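Local atomic coordinates of adhesion and penetration protein autotransporter (PDB entry 3SYJ), a protein that probably acts as a serine protease and promotes bacterial adherence and invasion by binding directly to a host cell structure. Residues A[2-7]-A[162-167]; A[10-15]-A[207-212]. All blocks are in the same frame, centred on the assembly; numbering follows the deposited sequence.

Overall arrangement
Both contacts lie in the N-terminal protease domain of the Hap passenger, not in its beta-helix. Interaction 1 is at the surface. It pairs strand 2-4 with the end of strand 159-162, and it is built from backbone hydrogen bonds and polar side chains. Interaction 2 is buried and apolar, with no hydrogen bond between its segments. It packs helix 9-17 on the 207-212 loop. The two adjoin, with centres about 12 Å apart, and strand 2-4 of interaction 1 touches both segments of interaction 2. H2 N probably bonds to A212 O. Y4 and R162 share a partly exposed, polar face, whereas the buried T3 side chain puts CG2 against the Y12 ring.

Interaction 1: A[2-7]-A[162-167]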
loop_
_atom_site.group_PDB
_atom_site.type_symbol
_atom_site.label_atom_id
_atom_site.label_comp_id
_atom_site.label_asym_id
_atom_site.label_seq_id
_atom_site.Cartn_x
_atom_site.Cartn_y
_atom_site.Cartn_z
ATOM N N HIS A 2 0.745 37.541 57.209
ATOM C CA HIS A 2 -0.704 37.608 57.232
ATOM C C HIS A 2 -1.269 37.437 55.843
ATOM O O HIS A 2 -1.004 38.246 54.957
ATOM C CB HIS A 2 -1.170 38.963 57.785
ATOM C CG HIS A 2 -0.837 39.180 59.229
ATOM N ND1 HIS A 2 0.376 39.679 59.648
ATOM C CD2 HIS A 2 -1.567 38.979 60.352
ATOM C CE1 HIS A 2 0.385 39.766 60.966
ATOM N NE2 HIS A 2 -0.783 39.346 61.419
ATOM N N THR A 3 -2.075 36.396 55.666
ATOM C CA THR A 3 -2.763 36.171 54.410
ATOM C C THR A 3 -4.255 36.498 54.548
ATOM O O THR A 3 -4.755 36.736 55.651
ATOM C CB THR A 3 -2.595 34.709 53.940
ATOM O OG1 THR A 3 -3.254 33.822 54.853
ATOM C CG2 THR A 3 -1.113 34.339 53.851
ATOM N N TYR A 4 -4.950 36.503 53.416
ATOM C CA TYR A 4 -6.376 36.778 53.355
ATOM C C TYR A 4 -7.169 35.472 53.293
ATOM O O TYR A 4 -7.085 34.724 52.316
ATOM C CB TYR A 4 -6.668 37.643 52.127
ATOM C CG TYR A 4 -8.123 37.957 51.884
ATOM C CD1 TYR A 4 -9.005 38.156 52.943
ATOM C CD2 TYR A 4 -8.612 38.089 50.590
ATOM C CE1 TYR A 4 -10.341 38.450 52.714
ATOM C CE2 TYR A 4 -9.943 38.384 50.351
ATOM C CZ TYR A 4 -10.804 38.566 51.417
ATOM O OH TYR A 4 -12.125 38.866 51.179
ATOM N N PHE A 5 -7.939 35.206 54.345
ATOM C CA PHE A 5 -8.744 33.992 54.441
ATOM C C PHE A 5 -9.804 33.892 53.341
ATOM O O PHE A 5 -10.369 32.821 53.110
ATOM C CB PHE A 5 -9.399 33.887 55.826
ATOM C CG PHE A 5 -10.140 32.595 56.052
ATOM C CD1 PHE A 5 -9.450 31.398 56.154
ATOM C CD2 PHE A 5 -11.524 32.578 56.160
ATOM C CE1 PHE A 5 -10.121 30.204 56.360
ATOM C CE2 PHE A 5 -12.204 31.390 56.369
ATOM C CZ PHE A 5 -11.502 30.200 56.470
ATOM N N GLY A 6 -10.056 35.002 52.654
ATOM C CA GLY A 6 -10.968 35.006 51.522
ATOM C C GLY A 6 -10.394 34.366 50.265
ATOM O O GLY A 6 -11.102 34.174 49.272
ATOM N N ILE A 7 -9.103 34.043 50.313
ATOM C CA ILE A 7 -8.412 33.378 49.211
ATOM C C ILE A 7 -7.754 32.098 49.735
ATOM O O ILE A 7 -7.209 32.094 50.845
ATOM C CB ILE A 7 -7.351 34.309 48.594
ATOM C CG1 ILE A 7 -8.027 35.437 47.815
ATOM C CG2 ILE A 7 -6.390 33.542 47.691
ATOM C CD1 ILE A 7 -7.099 36.578 47.485
ATOM N N ARG A 162 -6.567 36.494 57.737
ATOM C CA ARG A 162 -7.509 37.517 58.171
ATOM C C ARG A 162 -8.791 37.425 57.365
ATOM O O ARG A 162 -8.745 37.243 56.151
ATOM C CB ARG A 162 -6.909 38.905 57.990
ATOM C CG ARG A 162 -5.592 39.086 58.693
ATOM C CD ARG A 162 -5.394 40.517 59.152
ATOM N NE ARG A 162 -4.536 40.523 60.327
ATOM C CZ ARG A 162 -4.981 40.643 61.569
ATOM N NH1 ARG A 162 -6.276 40.807 61.798
ATOM N NH2 ARG A 162 -4.129 40.619 62.579
ATOM N N ASN A 163 -9.932 37.548 58.042
ATOM C CA ASN A 163 -11.219 37.454 57.364
ATOM C C ASN A 163 -11.744 38.816 56.929
ATOM O O ASN A 163 -11.036 39.821 56.997
ATOM C CB ASN A 163 -12.252 36.715 58.220
ATOM C CG ASN A 163 -12.599 37.460 59.500
ATOM O OD1 ASN A 163 -12.429 38.677 59.595
ATOM N ND2 ASN A 163 -13.093 36.727 60.492
ATOM N N ASP A 164 -12.990 38.842 56.477
ATOM C CA ASP A 164 -13.564 40.066 55.935
ATOM C C ASP A 164 -13.817 41.136 57.005
ATOM O O ASP A 164 -14.048 42.303 56.691
ATOM C CB ASP A 164 -14.822 39.746 55.125
ATOM C CG ASP A 164 -14.505 39.418 53.676
ATOM O OD1 ASP A 164 -13.464 39.898 53.192
ATOM O OD2 ASP A 164 -15.288 38.698 53.017
ATOM N N GLN A 165 -13.740 40.738 58.271
ATOM C CA GLN A 165 -13.875 41.684 59.374
ATOM C C GLN A 165 -12.479 42.048 59.885
ATOM O O GLN A 165 -12.327 42.719 60.909
ATOM C CB GLN A 165 -14.751 41.101 60.497
ATOM C CG GLN A 165 -16.257 40.954 60.157
ATOM C CD GLN A 165 -16.577 39.708 59.308
ATOM O OE1 GLN A 165 -17.313 39.786 58.308
ATOM N NE2 GLN A 165 -16.025 38.557 59.707
ATOM N N ASP A 166 -11.465 41.599 59.147
ATOM C CA ASP A 166 -10.059 41.833 59.485
ATOM C C ASP A 166 -9.669 41.216 60.821
ATOM O O ASP A 166 -8.831 41.753 61.540
ATOM C CB ASP A 166 -9.726 43.328 59.494
ATOM C CG ASP A 166 -8.242 43.595 59.300
ATOM O OD1 ASP A 166 -7.569 42.768 58.646
ATOM O OD2 ASP A 166 -7.746 44.631 59.795
ATOM N N LYS A 167 -10.281 40.089 61.157
ATOM C CA LYS A 167 -9.921 39.389 62.371
ATOM C C LYS A 167 -8.937 38.263 62.055
ATOM O O LYS A 167 -9.125 37.495 61.108
ATOM C CB LYS A 167 -11.166 38.874 63.085
ATOM C CG LYS A 167 -12.067 40.002 63.603
ATOM C CD LYS A 167 -13.230 39.465 64.423
ATOM C CE LYS A 167 -14.133 40.591 64.912
ATOM N NZ LYS A 167 -13.361 41.649 65.623
#
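A parallel beta bridge between Y4 and R162 joins the N-terminal strand 2-4 to strand 159-162. Strand 2-4 is an outer strand of a three-stranded mixed sheet in the peptidase S6 domain. Two backbone bonds make the bridge. R162 N donates to T3 O at 2.8 Å, and F5 N donates to R162 O, also at 2.8 Å. The chain then leaves the sheet in a type I turn from Y4 to I7. The Y4 and R162 side chains lie on the same face of the sheet. In Y4, CG is anti to the backbone N (chi1 177°). Its ring presents its edge to the neighbouring loop, with CD1 3.3 Å from R162 O. The hydroxyl continues the reach, as Y4 OH donates to D164 OD1 at 2.6 Å. It meets the carboxylate on the syn side, with ring and carboxylate planes 47° apart. R162 bends back beside H2, and R162 NE comes within 3.3 Å of H2 CD2. The H2 ring also stacks with the ring of F160. F5 turns its ring away to K34, in a cation-pi contact, and to W161. The loop after R162 is shaped by an Asx turn. N163 OD1 accepts from Q165 N at 2.8 Å and from K167 N at 3.0 Å, the two donors arriving from opposite faces of the amide plane.

Interaction 2: A[10-15]-A[207-212]; sequences QYYRDF and GPLPIA
The Y12 ring has L209 CD2 over one face, 3.7 Å above its plane and shifted toward the rim. This is a CH-pi contact, 4.1 Å from CD2 of L209 to the centroid of the Y12 ring. T3 CG2 of strand 2-4 covers the opposite face, so the ring is held between two methyl groups. I211 CD1 approaches the same ring obliquely, 4.5 Å from Y12 CD1. The F15 ring also meets L209 at a slant, with F15 CD1 4.0 Å from L209 CD1. The F22 ring packs edge-to-face with F15. L209 is the hub, and its two branches divide the work. Chi2 of 165° sets CD1 anti to CA, on the F15 side, while CD2 sits by Y12 and 3.9 Å from Y11 CB. Y11 OH hydrogen-bonds to Y32 N, and Y12 OH has a weak bond with Y4 N. One side of helix 9-17 thus lies on the 207-212 loop, which leads to strand 221-226. The arrangement is plain hydrophobic core packing of an N-terminal helix against a loop of the peptidase S6 domain, a member of the PA clan of chymotrypsin-like folds.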
loop_
_atom_site.group_PDB
_atom_site.type_symbol
_atom_site.label_atom_id
_atom_site.label_comp_id
_atom_site.label_asym_id
_atom_site.label_seq_id
_atom_site.Cartn_x
_atom_site.Cartn_y
_atom_site.Cartn_z
ATOM N N GLN A 10 -3.612 27.884 49.840
ATOM C CA GLN A 10 -2.707 27.207 48.915
ATOM C C GLN A 10 -1.948 28.173 48.005
ATOM O O GLN A 10 -0.776 27.941 47.699
ATOM C CB GLN A 10 -3.438 26.157 48.083
ATOM C CG GLN A 10 -2.494 25.147 47.438
ATOM C CD GLN A 10 -1.769 24.273 48.465
ATOM O OE1 GLN A 10 -2.370 23.807 49.434
ATOM N NE2 GLN A 10 -0.476 24.042 48.245
ATOM N N TYR A 11 -2.602 29.253 47.580
ATOM C CA TYR A 11 -1.939 30.238 46.721
ATOM C C TYR A 11 -0.658 30.745 47.364
ATOM O O TYR A 11 0.394 30.785 46.746
ATOM C CB TYR A 11 -2.850 31.434 46.445
ATOM C CG TYR A 11 -3.875 31.212 45.363
ATOM C CD1 TYR A 11 -3.514 31.246 44.018
ATOM C CD2 TYR A 11 -5.211 31.000 45.681
ATOM C CE1 TYR A 11 -4.464 31.054 43.022
ATOM C CE2 TYR A 11 -6.162 30.811 44.702
ATOM C CZ TYR A 11 -5.788 30.839 43.379
ATOM O OH TYR A 11 -6.749 30.650 42.419
ATOM N N TYR A 12 -0.758 31.131 48.620
ATOM C CA TYR A 12 0.373 31.700 49.317
ATOM C C TYR A 12 1.462 30.669 49.581
ATOM O O TYR A 12 2.640 31.002 49.671
ATOM C CB TYR A 12 -0.109 32.286 50.634
ATOM C CG TYR A 12 -1.164 33.359 50.495
ATOM C CD1 TYR A 12 -0.812 34.686 50.257
ATOM C CD2 TYR A 12 -2.511 33.052 50.619
ATOM C CE1 TYR A 12 -1.778 35.677 50.145
ATOM C CE2 TYR A 12 -3.484 34.031 50.512
ATOM C CZ TYR A 12 -3.114 35.342 50.274
ATOM O OH TYR A 12 -4.088 36.311 50.167
ATOM N N ARG A 13 1.066 29.417 49.743
ATOM C CA ARG A 13 2.038 28.360 49.972
ATOM C C ARG A 13 2.753 28.028 48.664
ATOM O O ARG A 13 3.976 27.953 48.628
ATOM C CB ARG A 13 1.366 27.116 50.551
ATOM C CG ARG A 13 0.831 27.281 51.972
ATOM C CD ARG A 13 1.934 27.549 52.979
ATOM N NE ARG A 13 3.151 26.818 52.650
ATOM C CZ ARG A 13 3.321 25.521 52.859
ATOM N NH1 ARG A 13 2.334 24.837 53.410
ATOM N NH2 ARG A 13 4.453 24.910 52.514
ATOM N N ASP A 14 1.987 27.843 47.593
ATOM C CA ASP A 14 2.561 27.535 46.284
ATOM C C ASP A 14 3.503 28.649 45.833
ATOM O O ASP A 14 4.588 28.388 45.299
ATOM C CB ASP A 14 1.461 27.306 45.239
ATOM C CG ASP A 14 0.802 25.930 45.367
ATOM O OD1 ASP A 14 1.303 25.104 46.165
ATOM O OD2 ASP A 14 -0.209 25.676 44.671
ATOM N N PHE A 15 3.080 29.888 46.060
ATOM C CA PHE A 15 3.863 31.072 45.714
ATOM C C PHE A 15 5.268 30.957 46.314
ATOM O O PHE A 15 6.264 31.115 45.610
ATOM C CB PHE A 15 3.159 32.342 46.227
ATOM C CG PHE A 15 3.492 33.591 45.451
ATOM C CD1 PHE A 15 2.758 33.941 44.328
ATOM C CD2 PHE A 15 4.528 34.423 45.853
ATOM C CE1 PHE A 15 3.052 35.093 43.616
ATOM C CE2 PHE A 15 4.829 35.578 45.145
ATOM C CZ PHE A 15 4.089 35.916 44.027
ATOM N N GLY A 207 -0.369 43.276 42.951
ATOM C CA GLY A 207 -1.053 42.038 42.611
ATOM C C GLY A 207 -2.108 41.581 43.604
ATOM O O GLY A 207 -2.352 42.232 44.617
ATOM N N PRO A 208 -2.735 40.437 43.319
ATOM C CA PRO A 208 -3.879 39.961 44.101
ATOM C C PRO A 208 -3.487 39.281 45.416
ATOM O O PRO A 208 -4.373 38.929 46.188
ATOM C CB PRO A 208 -4.529 38.921 43.176
ATOM C CG PRO A 208 -3.585 38.737 41.999
ATOM C CD PRO A 208 -2.317 39.469 42.293
ATOM N N LEU A 209 -2.197 39.072 45.661
ATOM C CA LEU A 209 -1.777 38.317 46.841
ATOM C C LEU A 209 -0.853 39.114 47.744
ATOM O O LEU A 209 0.280 38.710 47.981
ATOM C CB LEU A 209 -1.092 37.014 46.420
ATOM C CG LEU A 209 -1.948 36.024 45.622
ATOM C CD1 LEU A 209 -1.068 34.966 44.969
ATOM C CD2 LEU A 209 -3.025 35.369 46.486
ATOM N N PRO A 210 -1.328 40.257 48.256
ATOM C CA PRO A 210 -0.466 41.033 49.154
ATOM C C PRO A 210 -0.274 40.284 50.456
ATOM O O PRO A 210 -1.232 39.708 50.971
ATOM C CB PRO A 210 -1.278 42.302 49.425
ATOM C CG PRO A 210 -2.409 42.285 48.452
ATOM C CD PRO A 210 -2.662 40.860 48.112
ATOM N N ILE A 211 0.942 40.297 50.988
ATOM C CA ILE A 211 1.230 39.608 52.239
ATOM C C ILE A 211 2.127 40.453 53.139
ATOM O O ILE A 211 3.144 40.997 52.701
ATOM C CB ILE A 211 1.869 38.229 51.978
ATOM C CG1 ILE A 211 1.966 37.410 53.265
ATOM C CG2 ILE A 211 3.232 38.380 51.309
ATOM C CD1 ILE A 211 2.479 36.004 53.026
ATOM N N ALA A 212 1.736 40.570 54.399
ATOM C CA ALA A 212 2.477 41.380 55.355
ATOM C C ALA A 212 3.249 40.475 56.292
ATOM O O ALA A 212 2.857 39.335 56.527
ATOM C CB ALA A 212 1.523 42.261 56.144
#